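Local coordinates for uncharacterized protein lp_2664 (Lactobacillus plantarum WCFS1, PDB 2PJQ) that is of unknown function but belongs to the HD-domain family, whose members are often metal-dependent phosphohydrolases, at residues L41-A46 and L55-A60. Sequence-based numbering, arbitrary orientation.
Sequences LARRLA and LTLAAA
A42 and L57 meet where the two segments have their closest pair of CA atoms. A42 CB lies 3.6 Å from L57 CD2. The same methyl group reaches T56 CG2 at 4.1 Å and A60 CB at 4.2 Å, so one alanine touches three residues of the facing helix. A46, one turn further on, adds its CB against T56 CG2 at 4.2 Å. The CD1 branch of L57 reaches R43. It sits over one face of the R43 guanidinium, 3.2 Å above the plane and displaced toward the rim. R43 NH2 is the nearest atom of that group. An alanine in place of L57 would probably open a gap beside A42 and take the methyl group off this face of the R43 guanidinium. The two segments belong to helices 32-49 and 53-62, consecutive helices of the HD domain joined by a short connection as an antiparallel helical hairpin. Their local axes run at 152° and approach to 9.4 Å. No hydrogen bond crosses between the segments. With CG2 anti to the backbone N, T56 turns this methyl toward A42 and A46, while OG1 (chi1 -61°) is hydrogen-bonded to N52 O, in the connection. V123 and E120 of helix 119-130 also pack on T56. The A60 side chain comes close to H34, H63, D64 and D128 but makes no contact with them. Their side chains draw together in an arrangement that would fit an HD-type metal site, although no metal is bound to them in this structure.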
loop_
_atom_site.group_PDB
_atom_site.type_symbol
_atom_site.label_atom_id
_atom_site.label_comp_id
_atom_site.label_asym_id
_atom_site.label_seq_id
_atom_site.Cartn_x
_atom_site.Cartn_y
_atom_site.Cartn_z
ATOM N N LEU B 41 -14.524 -3.169 17.238
ATOM C CA LEU B 41 -14.082 -1.940 17.916
ATOM C C LEU B 41 -15.302 -1.136 18.372
ATOM O O LEU B 41 -15.331 -0.605 19.483
ATOM C CB LEU B 41 -13.248 -1.065 16.968
ATOM C CG LEU B 41 -11.767 -1.351 16.711
ATOM C CD1 LEU B 41 -11.338 -0.630 15.444
ATOM C CD2 LEU B 41 -10.926 -0.896 17.899
ATOM N N ALA B 42 -16.300 -1.046 17.494
ATOM C CA ALA B 42 -17.523 -0.314 17.779
ATOM C C ALA B 42 -18.167 -0.884 19.022
ATOM O O ALA B 42 -18.605 -0.146 19.903
ATOM C CB ALA B 42 -18.483 -0.424 16.605
ATOM N N ARG B 43 -18.207 -2.212 19.093
ATOM C CA ARG B 43 -18.829 -2.896 20.214
ATOM C C ARG B 43 -18.141 -2.583 21.533
ATOM O O ARG B 43 -18.803 -2.258 22.505
ATOM C CB ARG B 43 -18.857 -4.398 19.951
ATOM C CG ARG B 43 -19.639 -5.211 20.979
ATOM C CD ARG B 43 -19.456 -6.707 20.710
ATOM N NE ARG B 43 -20.103 -7.129 19.474
ATOM C CZ ARG B 43 -21.415 -7.315 19.357
ATOM N NH1 ARG B 43 -22.204 -7.122 20.410
ATOM N NH2 ARG B 43 -21.947 -7.673 18.189
ATOM N N ARG B 44 -16.822 -2.659 21.589
ATOM C CA ARG B 44 -16.171 -2.346 22.850
ATOM C C ARG B 44 -16.439 -0.891 23.246
ATOM O O ARG B 44 -16.857 -0.604 24.370
ATOM C CB ARG B 44 -14.661 -2.570 22.782
ATOM C CG ARG B 44 -14.016 -2.223 24.107
ATOM C CD ARG B 44 -12.534 -1.991 24.038
ATOM N NE ARG B 44 -12.110 -1.327 25.266
ATOM C CZ ARG B 44 -10.875 -0.894 25.511
ATOM N NH1 ARG B 44 -9.912 -1.050 24.612
ATOM N NH2 ARG B 44 -10.604 -0.289 26.659
ATOM N N LEU B 45 -16.191 0.019 22.309
ATOM C CA LEU B 45 -16.381 1.451 22.529
ATOM C C LEU B 45 -17.806 1.808 22.928
ATOM O O LEU B 45 -18.012 2.627 23.817
ATOM C CB LEU B 45 -15.993 2.229 21.262
ATOM C CG LEU B 45 -14.764 3.156 21.217
ATOM C CD1 LEU B 45 -13.544 2.563 21.932
ATOM C CD2 LEU B 45 -14.448 3.423 19.746
ATOM N N ALA B 46 -18.788 1.204 22.269
ATOM C CA ALA B 46 -20.176 1.503 22.589
ATOM C C ALA B 46 -20.433 1.187 24.061
ATOM O O ALA B 46 -20.975 2.011 24.808
ATOM C CB ALA B 46 -21.126 0.696 21.694
ATOM N N LEU B 55 -27.873 0.177 17.166
ATOM C CA LEU B 55 -27.902 1.269 16.207
ATOM C C LEU B 55 -26.461 1.447 15.761
ATOM O O LEU B 55 -26.178 1.591 14.567
ATOM C CB LEU B 55 -28.377 2.564 16.867
ATOM C CG LEU B 55 -28.847 3.766 16.032
ATOM C CD1 LEU B 55 -28.740 5.022 16.884
ATOM C CD2 LEU B 55 -28.025 3.933 14.776
ATOM N N THR B 56 -25.557 1.441 16.745
ATOM C CA THR B 56 -24.126 1.627 16.521
ATOM C C THR B 56 -23.544 0.665 15.494
ATOM O O THR B 56 -23.034 1.086 14.461
ATOM C CB THR B 56 -23.326 1.458 17.845
ATOM O OG1 THR B 56 -23.747 2.443 18.791
ATOM C CG2 THR B 56 -21.840 1.654 17.616
ATOM N N LEU B 57 -23.619 -0.629 15.778
ATOM C CA LEU B 57 -23.045 -1.612 14.872
ATOM C C LEU B 57 -23.693 -1.498 13.518
ATOM O O LEU B 57 -23.007 -1.554 12.497
ATOM C CB LEU B 57 -23.217 -3.029 15.414
ATOM C CG LEU B 57 -22.736 -3.205 16.846
ATOM C CD1 LEU B 57 -22.825 -4.663 17.231
ATOM C CD2 LEU B 57 -21.308 -2.689 16.970
ATOM N N ALA B 58 -25.014 -1.340 13.518
ATOM C CA ALA B 58 -25.772 -1.215 12.284
ATOM C C ALA B 58 -25.105 -0.136 11.446
ATOM O O ALA B 58 -24.663 -0.401 10.321
ATOM C CB ALA B 58 -27.200 -0.845 12.588
ATOM N N ALA B 59 -24.992 1.068 12.006
ATOM C CA ALA B 59 -24.366 2.167 11.289
ATOM C C ALA B 59 -22.913 1.846 11.024
ATOM O O ALA B 59 -22.343 2.319 10.049
ATOM C CB ALA B 59 -24.481 3.473 12.080
ATOM N N ALA B 60 -22.298 1.049 11.886
ATOM C CA ALA B 60 -20.896 0.701 11.682
ATOM C C ALA B 60 -20.768 -0.179 10.452
ATOM O O ALA B 60 -19.914 0.038 9.601
ATOM C CB ALA B 60 -20.362 -0.022 12.887
#